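Local coordinates for protein betaine aldehyde dehydrogenase (Staphylococcus aureus subsp. aureus COL, PDB 4QTO) that catalyses the NAD-dependent oxidation of betaine aldehyde to glycine betaine, as a Rossmann-fold member of the aldehyde dehydrogenase family, at residues E91-E94 with T95-K98; F140-F143 with A144-D148; F294-A297 with V298-L302; D327-E330 with Q331-D335. All blocks are in the same frame, centred on the assembly; numbering follows the deposited sequence.

How the contacts relate
Two pairs of helical turns, far apart in one chain, make up these four contacts. In chain order, contact 1 opens helix 93-109, contact 2 lies toward the C-terminal part of helix 126-146, contact 3 begins helix 294-306 and contact 4 lies in helix 323-337. Contacts 1 and 2 touch, their centres 10 Å apart, and both reach the third subunit of the tetramer. Contacts 3 and 4 likewise touch, their centres also 10 Å apart; their helices pack together beside the seven-stranded sheet that contains strands 285-288 and 318-322. Between the pairs the centres lie 35 to 54 Å apart. Contact 3 meets the fourth subunit, so separate regions of the chain serve different subunit interfaces.

Contact 1 of 4, residues E91-E94 with T95-K98; sequences ETAE and TRGK
Thr92 and Thr95 meet through their hydroxyls and a backbone amide. Thr95 N donates to Thr92 OG1 at 3.1 Å, and the two OG1 atoms also lie 3.1 Å apart. Thr92 OG1 sits between its own N and carbonyl carbon (chi1 71°), which turns the oxygen toward the amide. Thr92 is thus the N-cap of helix 93-109: a short side chain with an acceptor suits a position where the first-turn amides lack carbonyl partners from a preceding turn of helix. Regular backbone bonds follow, Arg96 N to Thr92 O and Gly97 N to Ala93 O.

A water donates to Glu91 OE2 at 2.8 Å and bonds Thr95 OG1. The same carboxylate oxygen accepts from Thr92 N.

Glu91 adds van der Waals packing, its aliphatic CG 3.7 Å from Thr95 CG2 and its carboxylate carbon CD also against that methyl, the side chains crossing at about a right angle. The polar ends of Glu94, Arg96 and Lys98 are held elsewhere. The Arg96 guanidinium has Ala93 CA over one face, while its NE donates to Ala196 O. Lys98 runs beside Glu94, but Lys98 NZ bonds Asn138 and Glu94 OE2 bonds Gln477, both of the third subunit.

Contact 2 of 4, residues F140-F143 with A144-D148; sequences FMYF and AGLAD
With CG anti to the backbone N in both Tyr142 (chi1 175°) and Leu146 (chi1 -169°), the two side chains leave the helix side by side and point the same way. Leu146 CD2 comes to 3.8 Å from Tyr142 CE2 and 4.0 Å from Tyr142 OH, an oblique approach to the ring. Phe143 takes the other course: its CG lies beside its own N (chi1 -75°), and the same Leu146 methyl is 4.3 Å from Phe143 CD1. One methyl, CD2, thus lies near both rings. The rings also meet each other, for Tyr142 CD2 stands 3.9 Å above the centre of the Phe143 ring.

Among the backbone bonds, Ala144 N to Phe140 O, at 2.9 Å, and Gly145 N to Met141 O are well formed, but Leu146 N to Tyr142 O is weak. Phe143 O receives two weak bonds, from Leu146 N and Ala147 N. Alanine suits position 144 because Ala144 CB packs 3.3 Å from Gly97 O of helix 93-109, where a small residue lets the two helices come close.

Helix 126-146 is packed on several sides. Phe140 lies against helices 93-109 and 183-197, Phe143 and Leu146 both meet Leu497 of helix 493-498, and Tyr142 and Leu146 pack on Lys149 of the third subunit.

Contact 3 of 4, residues F294-A297 with V298-L302; sequences FELA and VDQAL
Phe294 and Val298, one turn apart, are joined by a backbone bond and by a CH-pi contact. Val298 N donates to Phe294 O at 3.0 Å, and Val298 CG2 lies over one face of the ring, 4.0 Å from its centroid and 24° off the normal. Two torsions bring them together: the Phe294 ring is anti to its N (chi1 -176°), while CG2 is the valine branch beside its own N. A beta-branched residue offers a methyl here without a long, flexible chain.

The carbonyls of this first turn all find donors four residues on. Glu295 O accepts from Asp299 N, Leu296 O from Gln300 N at 2.8 Å and Ala297 O from Ala301 N at 2.9 Å, the last with a more bent angle of 134°. Just before the helix, Asp293 is the N-cap: its OD1 accepts from Leu296 N, the amide three residues on.

Asp299 and Gln300 are buried, and Asp299 OD1, Asp299 OD2 and Gln300 OE1 all have partners. Asp299 OD1 accepts from Asn516 N and OD2 from Val515 N, both of the fourth subunit, so one carboxylate takes two backbone amides across the interface; OD2 also has a weak bond from Asn303 ND2. Gln300 OE1 accepts from the same Asn303 ND2. The aliphatic part of Gln300 runs beside Leu296, with Gln300 CG 4.1 Å from Leu296 CD1.

Together these bonds make an N-capped opening of a regular alpha-helix, in this case one lying between the seven-stranded sheet and a neighbouring subunit of the aldehyde dehydrogenase tetramer.

Contact 4 of 4, residues D327-E330 with Q331-D335; sequences DKFE and QALID
Phe329 and Leu333 pack together on the buried side of this turn. Leu333 CD2 approaches the ring obliquely, 3.9 Å from Phe329 CE2 and 4.1 Å from Phe329 CZ, while Leu333 CB stands 4.2 Å above the ring plane toward its rim. Both side chains have CG anti to the backbone N (chi1 176° and 178°), so they leave the helix in the same direction and lie alongside each other. Large apolar residues suit these two buried positions.

The backbone that sets this spacing is regular. Leu333 N donates to Phe329 O at 2.9 Å; Ile334 N to Glu330 O, Ala332 N to Lys328 O and Gln331 N to Asp327 O continue the same pattern.

Polar side chains lie at the less buried positions. Gln331 bends at its second torsion and reaches Asp335 OD1 through NE2, although the very short distance makes the details of that bond doubtful. Glu330 runs out in an extended chain, and its OE2 makes a salt bridge with Lys326 one turn earlier. Long polar chains fit these less buried places.

Farther out, the apolar side chains meet both a helix and a sheet. Phe329 lies on Ala301 and Leu333 on Leu302 of helix 294-306, where the small Ala332 also packs on Phe294 and Val298. Phe329 and Leu333 both touch Ile319 of strand 318-322, Leu333 reaches Val400 of strand 399-402, and Ile334 packs against strand 377-380.

Contact 1 of 4, residues E91-E94 with T95-K98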
# COMPACT_ATOMS: atom_id res chain seq x y z
N GLU A 91 -15.84 3.73 -17.91
CA GLU A 91 -16.31 2.36 -17.78
C GLU A 91 -15.83 1.88 -16.41
O GLU A 91 -14.85 2.41 -15.85
CB GLU A 91 -15.72 1.46 -18.87
CG GLU A 91 -16.13 0.03 -18.88
CD GLU A 91 -17.63 -0.17 -18.88
OE1 GLU A 91 -18.21 -0.27 -20.00
OE2 GLU A 91 -18.25 -0.16 -17.77
N THR A 92 -16.54 0.92 -15.81
CA THR A 92 -16.09 0.42 -14.50
C THR A 92 -14.75 -0.29 -14.63
O THR A 92 -14.43 -0.90 -15.66
CB THR A 92 -17.08 -0.55 -13.81
OG1 THR A 92 -17.11 -1.80 -14.48
CG2 THR A 92 -18.48 0.06 -13.69
N ALA A 93 -13.92 -0.22 -13.58
CA ALA A 93 -12.60 -0.86 -13.65
C ALA A 93 -12.74 -2.37 -13.79
O ALA A 93 -11.97 -3.01 -14.49
CB ALA A 93 -11.75 -0.49 -12.44
N GLU A 94 -13.75 -2.93 -13.13
CA GLU A 94 -14.00 -4.38 -13.20
C GLU A 94 -14.30 -4.80 -14.65
O GLU A 94 -13.76 -5.78 -15.14
CB GLU A 94 -15.19 -4.74 -12.31
CG GLU A 94 -15.50 -6.23 -12.30
CD GLU A 94 -16.78 -6.50 -11.52
OE1 GLU A 94 -17.88 -6.10 -11.99
OE2 GLU A 94 -16.70 -7.10 -10.41
N THR A 95 -15.10 -4.00 -15.34
CA THR A 95 -15.40 -4.28 -16.76
C THR A 95 -14.18 -4.11 -17.65
O THR A 95 -13.97 -4.93 -18.53
CB THR A 95 -16.63 -3.47 -17.22
OG1 THR A 95 -17.79 -3.98 -16.56
CG2 THR A 95 -16.84 -3.61 -18.75
N ARG A 96 -13.39 -3.07 -17.42
CA ARG A 96 -12.15 -2.90 -18.16
C ARG A 96 -11.26 -4.13 -17.98
O ARG A 96 -10.69 -4.65 -18.93
CB ARG A 96 -11.43 -1.61 -17.78
CG ARG A 96 -12.18 -0.33 -18.17
CD ARG A 96 -11.26 0.87 -18.20
NE ARG A 96 -10.64 1.12 -16.91
CZ ARG A 96 -11.08 1.96 -15.99
NH1 ARG A 96 -12.06 2.82 -16.27
NH2 ARG A 96 -10.44 2.04 -14.83
N GLY A 97 -11.17 -4.62 -16.75
CA GLY A 97 -10.38 -5.80 -16.49
C GLY A 97 -10.89 -7.02 -17.24
O GLY A 97 -10.10 -7.81 -17.78
N LYS A 98 -12.20 -7.19 -17.31
CA LYS A 98 -12.76 -8.34 -18.07
C LYS A 98 -12.36 -8.26 -19.56
O LYS A 98 -12.09 -9.29 -20.18
CB LYS A 98 -14.27 -8.39 -17.96
CG LYS A 98 -14.80 -8.76 -16.58
CD LYS A 98 -16.33 -8.71 -16.57
CE LYS A 98 -16.99 -8.75 -15.18
NZ LYS A 98 -16.54 -9.94 -14.47
O HOH W 1 -19.87 -2.31 -17.05

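Contact 2 of 4, residues F140-F143 with A144-D148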
# COMPACT_ATOMS: atom_id res chain seq x y z
N PHE A 140 -1.08 -9.65 -20.08
CA PHE A 140 -2.47 -9.22 -20.16
C PHE A 140 -3.28 -9.71 -18.96
O PHE A 140 -4.08 -8.97 -18.41
CB PHE A 140 -3.16 -9.61 -21.49
CG PHE A 140 -2.75 -8.76 -22.68
CD1 PHE A 140 -3.27 -7.49 -22.84
CD2 PHE A 140 -1.92 -9.25 -23.66
CE1 PHE A 140 -2.93 -6.70 -23.93
CE2 PHE A 140 -1.58 -8.46 -24.76
CZ PHE A 140 -2.09 -7.18 -24.89
N MET A 141 -3.06 -10.96 -18.55
CA MET A 141 -3.85 -11.51 -17.43
C MET A 141 -3.53 -10.78 -16.14
O MET A 141 -4.44 -10.52 -15.34
CB MET A 141 -3.63 -13.00 -17.25
CG MET A 141 -4.67 -13.64 -16.34
SD MET A 141 -6.34 -13.59 -17.01
CE MET A 141 -6.06 -14.70 -18.42
N TYR A 142 -2.26 -10.43 -15.93
CA TYR A 142 -1.84 -9.70 -14.74
C TYR A 142 -2.54 -8.34 -14.63
O TYR A 142 -3.15 -8.02 -13.60
CB TYR A 142 -0.31 -9.49 -14.73
CG TYR A 142 0.15 -8.63 -13.56
CD1 TYR A 142 0.36 -9.19 -12.30
CD2 TYR A 142 0.37 -7.25 -13.72
CE1 TYR A 142 0.79 -8.40 -11.23
CE2 TYR A 142 0.76 -6.47 -12.66
CZ TYR A 142 0.98 -7.04 -11.43
OH TYR A 142 1.41 -6.24 -10.38
N PHE A 143 -2.48 -7.56 -15.71
CA PHE A 143 -3.10 -6.25 -15.74
C PHE A 143 -4.63 -6.31 -15.69
O PHE A 143 -5.26 -5.44 -15.09
CB PHE A 143 -2.58 -5.40 -16.90
CG PHE A 143 -1.20 -4.89 -16.63
CD1 PHE A 143 -1.00 -3.92 -15.67
CD2 PHE A 143 -0.09 -5.41 -17.28
CE1 PHE A 143 0.28 -3.45 -15.37
CE2 PHE A 143 1.17 -4.94 -17.00
CZ PHE A 143 1.37 -3.96 -16.04
N ALA A 144 -5.22 -7.36 -16.30
CA ALA A 144 -6.66 -7.58 -16.17
C ALA A 144 -7.04 -7.71 -14.69
O ALA A 144 -8.04 -7.12 -14.23
CB ALA A 144 -7.08 -8.83 -16.90
N GLY A 145 -6.26 -8.49 -13.95
CA GLY A 145 -6.51 -8.68 -12.55
C GLY A 145 -6.21 -7.47 -11.68
O GLY A 145 -6.78 -7.33 -10.61
N LEU A 146 -5.32 -6.59 -12.14
CA LEU A 146 -4.97 -5.42 -11.36
C LEU A 146 -5.97 -4.25 -11.54
O LEU A 146 -6.03 -3.34 -10.69
CB LEU A 146 -3.57 -4.94 -11.76
CG LEU A 146 -2.89 -3.90 -10.90
CD1 LEU A 146 -2.83 -4.35 -9.45
CD2 LEU A 146 -1.48 -3.63 -11.43
N ALA A 147 -6.71 -4.30 -12.65
CA ALA A 147 -7.51 -3.13 -13.09
C ALA A 147 -8.39 -2.51 -12.02
O ALA A 147 -8.40 -1.27 -11.89
CB ALA A 147 -8.36 -3.49 -14.28
N ASP A 148 -9.05 -3.35 -11.24
CA ASP A 148 -9.98 -2.88 -10.23
C ASP A 148 -9.53 -2.96 -8.79
O ASP A 148 -10.35 -2.90 -7.86
CB ASP A 148 -11.34 -3.60 -10.40
CG ASP A 148 -11.28 -5.06 -10.05
OD1 ASP A 148 -10.17 -5.60 -9.87
OD2 ASP A 148 -12.36 -5.68 -9.91

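Contact 3 of 4, residues F294-A297 with V298-L302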
# COMPACT_ATOMS: atom_id res chain seq x y z
N PHE A 294 30.44 -23.21 -11.58
CA PHE A 294 31.11 -22.88 -12.83
C PHE A 294 30.36 -23.26 -14.08
O PHE A 294 30.20 -22.43 -14.99
CB PHE A 294 32.54 -23.47 -12.83
CG PHE A 294 33.33 -23.09 -14.03
CD1 PHE A 294 33.94 -21.86 -14.12
CD2 PHE A 294 33.38 -23.95 -15.10
CE1 PHE A 294 34.66 -21.50 -15.27
CE2 PHE A 294 34.12 -23.61 -16.23
CZ PHE A 294 34.74 -22.39 -16.31
N GLU A 295 29.87 -24.50 -14.15
CA GLU A 295 29.12 -24.89 -15.35
C GLU A 295 27.82 -24.11 -15.49
O GLU A 295 27.39 -23.83 -16.61
CB GLU A 295 28.95 -26.39 -15.47
CG GLU A 295 30.30 -27.12 -15.75
CD GLU A 295 31.06 -26.72 -17.06
OE1 GLU A 295 32.28 -27.06 -17.17
OE2 GLU A 295 30.52 -26.06 -17.99
N LEU A 296 27.20 -23.73 -14.37
CA LEU A 296 26.01 -22.88 -14.44
C LEU A 296 26.38 -21.51 -15.04
O LEU A 296 25.65 -20.97 -15.88
CB LEU A 296 25.43 -22.68 -13.03
CG LEU A 296 24.24 -21.73 -12.97
CD1 LEU A 296 22.99 -22.31 -13.60
CD2 LEU A 296 23.95 -21.36 -11.52
N ALA A 297 27.52 -20.95 -14.58
CA ALA A 297 27.95 -19.63 -15.02
C ALA A 297 28.28 -19.63 -16.50
O ALA A 297 27.99 -18.63 -17.20
CB ALA A 297 29.13 -19.15 -14.21
N VAL A 298 28.88 -20.72 -17.00
CA VAL A 298 29.16 -20.83 -18.42
C VAL A 298 27.85 -20.92 -19.22
O VAL A 298 27.65 -20.19 -20.20
CB VAL A 298 30.05 -22.04 -18.74
CG1 VAL A 298 30.20 -22.22 -20.24
CG2 VAL A 298 31.41 -21.85 -18.10
N ASP A 299 26.93 -21.78 -18.77
CA ASP A 299 25.62 -21.92 -19.42
C ASP A 299 24.91 -20.56 -19.50
O ASP A 299 24.39 -20.16 -20.56
CB ASP A 299 24.76 -22.90 -18.62
CG ASP A 299 23.35 -23.07 -19.18
OD1 ASP A 299 23.17 -23.86 -20.12
OD2 ASP A 299 22.41 -22.50 -18.58
N GLN A 300 24.87 -19.86 -18.37
CA GLN A 300 24.15 -18.60 -18.29
C GLN A 300 24.87 -17.46 -19.00
O GLN A 300 24.24 -16.48 -19.42
CB GLN A 300 23.78 -18.25 -16.85
CG GLN A 300 22.73 -19.21 -16.28
CD GLN A 300 21.33 -18.93 -16.79
OE1 GLN A 300 21.11 -18.55 -17.96
NE2 GLN A 300 20.36 -19.10 -15.92
N ALA A 301 26.20 -17.55 -19.20
CA ALA A 301 26.91 -16.52 -19.93
C ALA A 301 26.53 -16.67 -21.42
O ALA A 301 26.36 -15.68 -22.13
CB ALA A 301 28.41 -16.64 -19.75
N LEU A 302 26.40 -17.91 -21.88
CA LEU A 302 25.94 -18.17 -23.25
C LEU A 302 24.52 -17.64 -23.42
O LEU A 302 24.20 -16.96 -24.40
CB LEU A 302 25.99 -19.65 -23.57
CG LEU A 302 27.38 -20.28 -23.64
CD1 LEU A 302 27.29 -21.79 -23.41
CD2 LEU A 302 28.08 -19.96 -24.95

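Contact 4 of 4, residues D327-E330 with Q331-D335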
# COMPACT_ATOMS: atom_id res chain seq x y z
N ASP A 327 40.95 -17.20 -17.01
CA ASP A 327 41.46 -18.05 -18.10
C ASP A 327 40.59 -19.32 -18.30
O ASP A 327 40.26 -19.67 -19.42
CB ASP A 327 42.91 -18.38 -17.86
CG ASP A 327 43.80 -17.17 -17.94
OD1 ASP A 327 43.42 -16.17 -18.60
OD2 ASP A 327 44.93 -17.22 -17.42
N LYS A 328 40.24 -19.99 -17.21
CA LYS A 328 39.38 -21.17 -17.24
C LYS A 328 38.03 -20.82 -17.88
O LYS A 328 37.50 -21.54 -18.75
CB LYS A 328 39.15 -21.62 -15.78
CG LYS A 328 38.26 -22.83 -15.57
CD LYS A 328 37.93 -23.04 -14.11
CE LYS A 328 37.07 -24.27 -13.93
NZ LYS A 328 36.75 -24.55 -12.51
N PHE A 329 37.47 -19.69 -17.45
CA PHE A 329 36.19 -19.23 -17.97
C PHE A 329 36.23 -18.89 -19.47
O PHE A 329 35.37 -19.36 -20.24
CB PHE A 329 35.67 -18.05 -17.19
CG PHE A 329 34.39 -17.50 -17.76
CD1 PHE A 329 33.17 -18.10 -17.47
CD2 PHE A 329 34.43 -16.43 -18.65
CE1 PHE A 329 32.01 -17.66 -18.05
CE2 PHE A 329 33.25 -15.95 -19.21
CZ PHE A 329 32.05 -16.56 -18.89
N GLU A 330 37.22 -18.12 -19.88
CA GLU A 330 37.32 -17.74 -21.29
C GLU A 330 37.45 -18.98 -22.17
O GLU A 330 36.77 -19.11 -23.19
CB GLU A 330 38.50 -16.80 -21.56
CG GLU A 330 38.29 -15.41 -21.02
CD GLU A 330 39.47 -14.47 -21.20
OE1 GLU A 330 40.49 -14.88 -21.80
OE2 GLU A 330 39.38 -13.34 -20.72
N GLN A 331 38.29 -19.92 -21.76
CA GLN A 331 38.43 -21.13 -22.55
C GLN A 331 37.12 -21.91 -22.66
O GLN A 331 36.76 -22.40 -23.75
CB GLN A 331 39.53 -22.02 -22.00
CG GLN A 331 39.77 -23.14 -22.98
CD GLN A 331 40.17 -22.55 -24.36
OE1 GLN A 331 41.19 -21.88 -24.44
NE2 GLN A 331 39.33 -22.73 -25.42
N ALA A 332 36.41 -22.05 -21.55
CA ALA A 332 35.16 -22.80 -21.55
C ALA A 332 34.08 -22.11 -22.40
O ALA A 332 33.37 -22.78 -23.16
CB ALA A 332 34.66 -22.99 -20.13
N LEU A 333 34.00 -20.80 -22.29
CA LEU A 333 33.01 -20.03 -23.04
C LEU A 333 33.29 -20.12 -24.54
O LEU A 333 32.41 -20.42 -25.35
CB LEU A 333 33.02 -18.58 -22.58
CG LEU A 333 32.06 -17.66 -23.33
CD1 LEU A 333 30.63 -18.07 -23.04
CD2 LEU A 333 32.28 -16.21 -22.95
N ILE A 334 34.54 -19.87 -24.91
CA ILE A 334 34.95 -19.91 -26.33
C ILE A 334 34.68 -21.28 -26.95
O ILE A 334 34.13 -21.36 -28.06
CB ILE A 334 36.42 -19.52 -26.48
CG1 ILE A 334 36.60 -18.03 -26.19
CG2 ILE A 334 36.92 -19.83 -27.89
CD1 ILE A 334 38.02 -17.61 -25.91
N ASP A 335 35.02 -22.35 -26.24
CA ASP A 335 34.76 -23.70 -26.72
C ASP A 335 33.27 -23.93 -26.99
O ASP A 335 32.89 -24.60 -27.96
CB ASP A 335 35.24 -24.75 -25.70
CG ASP A 335 36.75 -24.85 -25.61
OD1 ASP A 335 37.47 -24.12 -26.34
OD2 ASP A 335 37.23 -25.65 -24.76